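Local coordinates for MccF (Escherichia coli, PDB 4IIY), which confers self-immunity to microcin C7 and is probably a serine peptidase of the S66 (LD-carboxypeptidase) family, at residues 109-121 against 163-175. The protein carries 1 engineered substitution. Numbering follows the deposited sequence.
Sequences DITCIMSTIGGDN and FYGPALIPSFGEH. With 1EI (5'-O-(L-alpha-glutamylsulfamoyl)inosine), chain K.
Met114 reaches from strand 112-115 to Pro166, Leu168 and Phe172. CB leaves the strand toward segment 163-175, and CG stands anti to the backbone N (chi1 178°), which carries it toward Pro166 and Leu168. CG lies 3.8 Å from Pro166 O, a buried carbonyl oxygen with no hydrogen-bond partner. SD comes next, 4.0 Å from Leu168 CB; the two side chains cross at about a right angle. The chain then bends at chi3 (-71°), and CE ends at the edge of the Phe172 ring, near its plane, 3.8 Å from Phe172 CE2. The sulfur also sits beside this edge, a Met-aromatic contact. With alanine in its place, the Phe172 edge would probably lose its sulfur and methyl neighbour and Leu168 CB its contact with SD.

Two backbone bonds join residues 115-116 to 168-169. Leu168 N donates to Ser115 O at 2.9 Å, and Ile169 N donates to Thr116 O, also at 2.9 Å. Thr116 O is further hemmed in by Ile169 CB and by Pro170 CD. The Thr116 hydroxyl turns to another partner, Ser50. Ile117 CG1 rests 3.9 Å from Pro170 CD and also touches the sulfamoyl oxygens of the bound glutamyl sulfamoyl inosine.

Beyond Ile117 the chain enters the ligand site. Gly118 N and Gly119 N donate to the sulfamoyl oxygen OAF and the glutamyl O of the ligand. A side chain at Gly118 would clash with that glutamyl oxygen, and at Gly119 a CB would press into the carbonyl O of Gly118. Pro170 packs on the ribose. The contact thus joins the segments that follow parallel strands 110-115 and 162-164, at their C-terminal ends, a usual place for the ligand site of an alpha/beta fold.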
ATOM      1  N   ASP B 109     -25.208  24.884   9.955  1.00 12.79           N
ATOM      2  CA  ASP B 109     -24.367  25.940  10.517  1.00 16.74           C
ATOM      3  C   ASP B 109     -22.883  25.778  10.175  1.00 13.98           C
ATOM      4  O   ASP B 109     -22.098  26.709  10.356  1.00 14.31           O
ATOM      5  CB  ASP B 109     -24.521  26.008  12.036  1.00 19.01           C
ATOM      6  CG  ASP B 109     -25.928  26.377  12.469  1.00 25.25           C
ATOM      7  OD1 ASP B 109     -26.656  27.004  11.671  1.00 32.71           O
ATOM      8  OD2 ASP B 109     -26.302  26.040  13.613  1.00 36.71           O
ATOM      9  N   ILE B 110     -22.497  24.601   9.691  1.00 12.02           N
ATOM     10  CA  ILE B 110     -21.083  24.303   9.458  1.00 10.56           C
ATOM     11  C   ILE B 110     -20.640  24.725   8.059  1.00 10.57           C
ATOM     12  O   ILE B 110     -21.251  24.342   7.067  1.00 12.22           O
ATOM     13  CB  ILE B 110     -20.795  22.801   9.692  1.00  9.85           C
ATOM     14  CG1 ILE B 110     -21.062  22.445  11.151  1.00 11.65           C
ATOM     15  CG2 ILE B 110     -19.352  22.464   9.328  1.00 11.02           C
ATOM     16  CD1 ILE B 110     -20.858  20.984  11.492  1.00 11.86           C
ATOM     17  N   THR B 111     -19.579  25.523   7.982  1.00 10.04           N
ATOM     18  CA  THR B 111     -19.035  25.964   6.701  1.00 10.40           C
ATOM     19  C   THR B 111     -17.865  25.076   6.247  1.00  9.48           C
ATOM     20  O   THR B 111     -17.626  24.906   5.054  1.00 11.08           O
ATOM     21  CB  THR B 111     -18.569  27.437   6.771  1.00 11.08           C
ATOM     22  OG1 THR B 111     -19.701  28.282   7.022  1.00 13.53           O
ATOM     23  CG2 THR B 111     -17.914  27.879   5.478  1.00 13.02           C
ATOM     24  N   CYS B 112     -17.131  24.534   7.218  1.00  9.21           N
ATOM     25  CA  CYS B 112     -15.912  23.769   6.958  1.00  8.32           C
ATOM     26  C   CYS B 112     -15.910  22.516   7.817  1.00  9.11           C
ATOM     27  O   CYS B 112     -16.163  22.584   9.026  1.00  8.93           O
ATOM     28  CB  CYS B 112     -14.677  24.628   7.260  1.00  9.80           C
ATOM     29  SG  CYS B 112     -13.082  23.777   7.197  1.00  9.74           S
ATOM     30  N   ILE B 113     -15.656  21.379   7.174  1.00  7.76           N
ATOM     31  CA  ILE B 113     -15.510  20.090   7.844  1.00  8.40           C
ATOM     32  C   ILE B 113     -14.035  19.700   7.784  1.00  7.42           C
ATOM     33  O   ILE B 113     -13.486  19.501   6.696  1.00  8.14           O
ATOM     34  CB  ILE B 113     -16.392  19.017   7.174  1.00  7.66           C
ATOM     35  CG1 ILE B 113     -17.873  19.379   7.344  1.00  9.76           C
ATOM     36  CG2 ILE B 113     -16.108  17.637   7.749  1.00  9.55           C
ATOM     37  CD1 ILE B 113     -18.829  18.443   6.621  1.00 11.62           C
ATOM     38  N   MET B 114     -13.405  19.626   8.955  1.00  7.79           N
ATOM     39  CA  MET B 114     -11.958  19.484   9.087  1.00  7.43           C
ATOM     40  C   MET B 114     -11.589  18.190   9.805  1.00  7.25           C
ATOM     41  O   MET B 114     -12.124  17.881  10.872  1.00  7.74           O
ATOM     42  CB  MET B 114     -11.403  20.678   9.876  1.00  8.45           C
ATOM     43  CG  MET B 114      -9.899  20.629  10.141  1.00  8.75           C
ATOM     44  SD  MET B 114      -9.310  22.060  11.095  1.00  9.26           S
ATOM     45  CE  MET B 114      -9.467  23.360   9.864  1.00 11.40           C
ATOM     46  N   SER B 115     -10.669  17.429   9.222  1.00  7.09           N
ATOM     47  CA  SER B 115     -10.149  16.240   9.867  1.00  6.71           C
ATOM     48  C   SER B 115      -9.413  16.588  11.151  1.00  6.28           C
ATOM     49  O   SER B 115      -8.693  17.583  11.190  1.00  7.48           O
ATOM     50  CB  SER B 115      -9.193  15.550   8.899  1.00  8.06           C
ATOM     51  OG  SER B 115      -8.556  14.447   9.502  1.00  8.25           O
ATOM     52  N   THR B 116      -9.562  15.775  12.193  1.00  6.77           N
ATOM     53  CA  THR B 116      -8.702  15.943  13.367  1.00  7.09           C
ATOM     54  C   THR B 116      -7.268  15.451  13.102  1.00  7.24           C
ATOM     55  O   THR B 116      -6.292  16.101  13.505  1.00  7.18           O
ATOM     56  CB  THR B 116      -9.244  15.218  14.605  1.00  7.61           C
ATOM     57  OG1 THR B 116      -9.387  13.824  14.305  1.00  7.74           O
ATOM     58  CG2 THR B 116     -10.588  15.805  15.050  1.00  7.62           C
ATOM     59  N   ILE B 117      -7.165  14.301  12.431  1.00  6.67           N
ATOM     60  CA  ILE B 117      -5.903  13.636  12.117  1.00  7.27           C
ATOM     61  C   ILE B 117      -6.223  12.477  11.177  1.00  6.73           C
ATOM     62  O   ILE B 117      -7.384  12.082  11.038  1.00  7.20           O
ATOM     63  CB  ILE B 117      -5.210  13.104  13.397  1.00  6.30           C
ATOM     64  CG1 ILE B 117      -3.715  12.851  13.170  1.00  7.16           C
ATOM     65  CG2 ILE B 117      -5.915  11.851  13.923  1.00  8.47           C
ATOM     66  CD1 ILE B 117      -2.905  12.803  14.471  1.00  8.31           C
ATOM     67  N   GLY B 118      -5.196  11.926  10.549  1.00  6.71           N
ATOM     68  CA  GLY B 118      -5.349  10.774   9.680  1.00  7.26           C
ATOM     69  C   GLY B 118      -5.220   9.449  10.405  1.00  7.98           C
ATOM     70  O   GLY B 118      -5.871   9.227  11.430  1.00  8.25           O
ATOM     71  N   GLY B 119      -4.394   8.565   9.854  1.00  7.96           N
ATOM     72  CA  GLY B 119      -4.236   7.220  10.366  1.00  8.76           C
ATOM     73  C   GLY B 119      -4.037   6.255   9.211  1.00  7.69           C
ATOM     74  O   GLY B 119      -3.039   6.331   8.493  1.00  9.82           O
ATOM     75  N   ASP B 120      -5.003   5.360   9.015  1.00  7.06           N
ATOM     76  CA  ASP B 120      -4.905   4.288   8.025  1.00  7.60           C
ATOM     77  C   ASP B 120      -6.248   3.912   7.397  1.00  7.50           C
ATOM     78  O   ASP B 120      -6.265   3.201   6.389  1.00  8.75           O
ATOM     79  CB  ASP B 120      -4.346   3.018   8.673  1.00  9.57           C
ATOM     80  CG  ASP B 120      -2.903   3.148   9.071  1.00 11.70           C
ATOM     81  OD1 ASP B 120      -2.026   2.947   8.203  1.00 14.15           O
ATOM     82  OD2 ASP B 120      -2.642   3.433  10.254  1.00 13.24           O
ATOM     83  N   ASN B 121      -7.361   4.342   7.991  1.00  7.45           N
ATOM     84  CA  ASN B 121      -8.625   3.624   7.815  1.00  8.61           C
ATOM     85  C   ASN B 121      -9.797   4.399   7.232  1.00  7.15           C
ATOM     86  O   ASN B 121     -10.924   3.892   7.223  1.00  7.52           O
ATOM     87  CB  ASN B 121      -9.017   2.946   9.140  1.00  9.52           C
ATOM     88  CG  ASN B 121      -7.993   1.934   9.570  1.00  8.04           C
ATOM     89  OD1 ASN B 121      -7.401   2.043  10.631  1.00  9.89           O
ATOM     90  ND2 ASN B 121      -7.732   0.958   8.707  1.00  9.21           N
ATOM     91  N   PHE B 163     -10.054  19.965  -0.286  1.00  7.74           N
ATOM     92  CA  PHE B 163      -8.783  20.632  -0.009  1.00  7.42           C
ATOM     93  C   PHE B 163      -7.769  19.759   0.705  1.00  6.98           C
ATOM     94  O   PHE B 163      -8.075  19.159   1.738  1.00  7.65           O
ATOM     95  CB  PHE B 163      -9.040  21.898   0.815  1.00  7.49           C
ATOM     96  CG  PHE B 163      -9.856  22.920   0.081  1.00  7.44           C
ATOM     97  CD1 PHE B 163      -9.243  23.961  -0.589  1.00  8.13           C
ATOM     98  CD2 PHE B 163     -11.234  22.797   0.005  1.00  8.69           C
ATOM     99  CE1 PHE B 163     -10.007  24.884  -1.306  1.00  7.49           C
ATOM    100  CE2 PHE B 163     -11.998  23.711  -0.713  1.00  9.33           C
ATOM    101  CZ  PHE B 163     -11.380  24.754  -1.366  1.00  8.59           C
ATOM    102  N   TYR B 164      -6.562  19.700   0.139  1.00  6.56           N
ATOM    103  CA  TYR B 164      -5.423  19.088   0.804  1.00  6.11           C
ATOM    104  C   TYR B 164      -4.835  20.166   1.692  1.00  5.63           C
ATOM    105  O   TYR B 164      -4.307  21.159   1.192  1.00  8.49           O
ATOM    106  CB  TYR B 164      -4.372  18.598  -0.203  1.00  7.32           C
ATOM    107  CG  TYR B 164      -3.612  17.404   0.333  1.00  6.16           C
ATOM    108  CD1 TYR B 164      -4.232  16.162   0.396  1.00  7.24           C
ATOM    109  CD2 TYR B 164      -2.311  17.515   0.823  1.00  6.34           C
ATOM    110  CE1 TYR B 164      -3.593  15.067   0.898  1.00  6.71           C
ATOM    111  CE2 TYR B 164      -1.642  16.405   1.335  1.00  6.93           C
ATOM    112  CZ  TYR B 164      -2.304  15.182   1.367  1.00  6.71           C
ATOM    113  OH  TYR B 164      -1.718  14.041   1.889  1.00  7.06           O
ATOM    114  N   GLY B 165      -4.938  20.007   3.003  1.00  6.21           N
ATOM    115  CA  GLY B 165      -4.535  21.068   3.898  1.00  7.93           C
ATOM    116  C   GLY B 165      -4.662  20.648   5.342  1.00  6.82           C
ATOM    117  O   GLY B 165      -4.800  19.460   5.641  1.00  6.85           O
ATOM    118  N   PRO B 166      -4.613  21.630   6.253  1.00  6.97           N
ATOM    119  CA  PRO B 166      -4.531  21.354   7.688  1.00  7.37           C
ATOM    120  C   PRO B 166      -5.573  20.403   8.258  1.00  7.22           C
ATOM    121  O   PRO B 166      -6.762  20.473   7.929  1.00  9.51           O
ATOM    122  CB  PRO B 166      -4.737  22.737   8.316  1.00 11.49           C
ATOM    123  CG  PRO B 166      -4.182  23.680   7.318  1.00  9.13           C
ATOM    124  CD  PRO B 166      -4.359  23.051   5.956  1.00  7.82           C
ATOM    125  N   ALA B 167      -5.091  19.530   9.139  1.00  6.59           N
ATOM    126  CA  ALA B 167      -5.910  18.775  10.076  1.00  8.03           C
ATOM    127  C   ALA B 167      -5.704  19.390  11.458  1.00  7.17           C
ATOM    128  O   ALA B 167      -4.611  19.859  11.794  1.00  7.69           O
ATOM    129  CB  ALA B 167      -5.526  17.298  10.064  1.00  7.61           C
ATOM    130  N   LEU B 168      -6.752  19.390  12.266  1.00  7.51           N
ATOM    131  CA  LEU B 168      -6.761  20.155  13.499  1.00  6.55           C
ATOM    132  C   LEU B 168      -5.575  19.856  14.415  1.00  6.03           C
ATOM    133  O   LEU B 168      -4.893  20.780  14.879  1.00  7.84           O
ATOM    134  CB  LEU B 168      -8.084  19.915  14.215  1.00  7.81           C
ATOM    135  CG  LEU B 168      -8.271  20.569  15.587  1.00 10.01           C
ATOM    136  CD1 LEU B 168      -8.204  22.072  15.493  1.00 12.34           C
ATOM    137  CD2 LEU B 168      -9.590  20.104  16.212  1.00 12.35           C
ATOM    138  N   ILE B 169      -5.330  18.578  14.660  1.00  6.39           N
ATOM    139  CA  ILE B 169      -4.330  18.180  15.645  1.00  6.91           C
ATOM    140  C   ILE B 169      -2.884  18.366  15.152  1.00  6.96           C
ATOM    141  O   ILE B 169      -2.121  19.134  15.745  1.00  6.77           O
ATOM    142  CB  ILE B 169      -4.624  16.763  16.215  1.00  6.39           C
ATOM    143  CG1 ILE B 169      -5.993  16.757  16.909  1.00  6.72           C
ATOM    144  CG2 ILE B 169      -3.510  16.317  17.155  1.00  7.54           C
ATOM    145  CD1 ILE B 169      -6.432  15.386  17.408  1.00  8.18           C
ATOM    146  N   PRO B 170      -2.487  17.699  14.058  1.00  6.57           N
ATOM    147  CA  PRO B 170      -1.089  17.879  13.649  1.00  7.60           C
ATOM    148  C   PRO B 170      -0.810  19.295  13.156  1.00  7.48           C
ATOM    149  O   PRO B 170       0.265  19.828  13.414  1.00  8.63           O
ATOM    150  CB  PRO B 170      -0.914  16.861  12.510  1.00  7.77           C
ATOM    151  CG  PRO B 170      -2.294  16.640  11.983  1.00  7.99           C
ATOM    152  CD  PRO B 170      -3.200  16.748  13.189  1.00  7.56           C
ATOM    153  N   SER B 171      -1.756  19.911  12.460  1.00  7.14           N
ATOM    154  CA  SER B 171      -1.447  21.184  11.819  1.00  7.30           C
ATOM    155  C   SER B 171      -1.615  22.384  12.743  1.00  7.59           C
ATOM    156  O   SER B 171      -0.743  23.248  12.826  1.00  8.84           O
ATOM    157  CB  SER B 171      -2.302  21.380  10.564  1.00  8.46           C
ATOM    158  OG  SER B 171      -2.225  20.261   9.697  1.00  8.71           O
ATOM    159  N   PHE B 172      -2.757  22.464  13.414  1.00  7.35           N
ATOM    160  CA  PHE B 172      -3.030  23.627  14.255  1.00  7.45           C
ATOM    161  C   PHE B 172      -2.602  23.451  15.708  1.00  7.36           C
ATOM    162  O   PHE B 172      -2.608  24.417  16.459  1.00  8.44           O
ATOM    163  CB  PHE B 172      -4.485  24.097  14.117  1.00  9.26           C
ATOM    164  CG  PHE B 172      -4.785  24.687  12.770  1.00  7.69           C
ATOM    165  CD1 PHE B 172      -4.037  25.751  12.298  1.00  8.71           C
ATOM    166  CD2 PHE B 172      -5.781  24.167  11.960  1.00  9.07           C
ATOM    167  CE1 PHE B 172      -4.288  26.295  11.038  1.00  9.65           C
ATOM    168  CE2 PHE B 172      -6.041  24.714  10.719  1.00 10.91           C
ATOM    169  CZ  PHE B 172      -5.292  25.774  10.260  1.00 10.76           C
ATOM    170  N   GLY B 173      -2.211  22.235  16.090  1.00  7.66           N
ATOM    171  CA  GLY B 173      -1.594  22.007  17.384  1.00  8.11           C
ATOM    172  C   GLY B 173      -0.076  22.146  17.372  1.00  7.82           C
ATOM    173  O   GLY B 173       0.575  22.014  18.408  1.00  9.35           O
ATOM    174  N   GLU B 174       0.495  22.404  16.198  1.00  7.92           N
ATOM    175  CA  GLU B 174       1.919  22.701  16.068  1.00  8.20           C
ATOM    176  C   GLU B 174       2.272  23.964  16.861  1.00  8.61           C
ATOM    177  O   GLU B 174       1.539  24.958  16.827  1.00  8.70           O
ATOM    178  CB  GLU B 174       2.261  22.876  14.582  1.00  8.12           C
ATOM    179  CG  GLU B 174       3.692  23.320  14.254  1.00  8.68           C
ATOM    180  CD  GLU B 174       4.758  22.269  14.553  1.00  8.70           C
ATOM    181  OE1 GLU B 174       4.424  21.162  15.030  1.00  8.31           O
ATOM    182  OE2 GLU B 174       5.947  22.555  14.286  1.00  9.52           O
ATOM    183  N   HIS B 175       3.396  23.929  17.578  1.00  8.37           N
ATOM    184  CA  HIS B 175       3.858  25.121  18.292  1.00  9.96           C
ATOM    185  C   HIS B 175       4.287  26.219  17.314  1.00  9.61           C
ATOM    186  O   HIS B 175       4.721  25.933  16.198  1.00 10.59           O
ATOM    187  CB  HIS B 175       5.034  24.783  19.216  1.00 10.39           C
ATOM    188  CG  HIS B 175       4.652  23.995  20.432  1.00  9.73           C
ATOM    189  ND1 HIS B 175       4.329  24.592  21.632  1.00 12.52           N
ATOM    190  CD2 HIS B 175       4.565  22.660  20.641  1.00 10.65           C
ATOM    191  CE1 HIS B 175       4.044  23.658  22.523  1.00 12.17           C
ATOM    192  NE2 HIS B 175       4.189  22.476  21.949  1.00 11.43           N
TER
HETATM  193  O6  1EI K 401       3.741  10.582  18.535  0.61 21.67           O
HETATM  194  C6  1EI K 401       4.007  11.358  17.591  0.97 14.41           C
HETATM  195  N1  1EI K 401       5.135  12.098  17.588  0.80 17.38           N
HETATM  196  C2  1EI K 401       5.432  12.938  16.582  0.82 16.17           C
HETATM  197  N3  1EI K 401       4.641  13.113  15.511  0.86 14.71           N
HETATM  198  C5  1EI K 401       3.086  11.491  16.448  1.00 15.41           C
HETATM  199  C4  1EI K 401       3.483  12.428  15.400  1.00 14.27           C
HETATM  200  N7  1EI K 401       1.901  10.969  16.073  0.90 16.92           N
HETATM  201  C8  1EI K 401       1.567  11.521  14.882  0.88 17.65           C
HETATM  202  N9  1EI K 401       2.516  12.385  14.491  0.81 13.46           N
HETATM  203  C1' 1EI K 401       2.520  13.174  13.248  0.93 12.67           C
HETATM  204  O4' 1EI K 401       1.206  13.511  12.828  0.83 13.49           O
HETATM  205  C2' 1EI K 401       3.102  12.320  12.141  0.95 19.21           C
HETATM  206  O2' 1EI K 401       4.513  12.518  12.061  0.83 20.59           O
HETATM  207  C3' 1EI K 401       2.387  12.821  10.906  0.73 19.72           C
HETATM  208  O3' 1EI K 401       3.252  13.686  10.174  0.59 15.04           O
HETATM  209  C4' 1EI K 401       1.209  13.637  11.408  0.94 17.18           C
HETATM  210  C5' 1EI K 401      -0.109  13.158  10.816  0.93 14.79           C
HETATM  211  O5' 1EI K 401      -0.384  11.809  11.208  0.89 12.04           O
HETATM  212  SBF 1EI K 401      -1.445  11.023  10.427  0.79 10.74           S
HETATM  213  OAE 1EI K 401      -2.077  10.083  11.326  0.69 11.88           O
HETATM  214  OAF 1EI K 401      -2.374  11.996   9.916  0.98 11.32           O
HETATM  215  NAQ 1EI K 401      -0.698  10.323   9.266  0.98 13.46           N
HETATM  216  C   1EI K 401      -1.254   9.633   8.247  0.69 10.93           C
HETATM  217  O   1EI K 401      -2.446   9.442   8.037  0.98 10.43           O
HETATM  218  CA  1EI K 401      -0.295   9.070   7.237  0.70 14.51           C
HETATM  219  N   1EI K 401       1.080   9.289   7.651  0.72 18.14           N
HETATM  220  CB  1EI K 401      -0.585   7.589   7.019  0.78 20.14           C
HETATM  221  CG  1EI K 401      -0.389   7.197   5.558  0.82 22.64           C
HETATM  222  CD  1EI K 401       1.078   6.982   5.258  1.00 18.99           C
HETATM  223  OE1 1EI K 401       1.930   7.462   6.032  0.48 23.66           O
HETATM  224  OE2 1EI K 401       1.376   6.329   4.242  0.75 20.05           O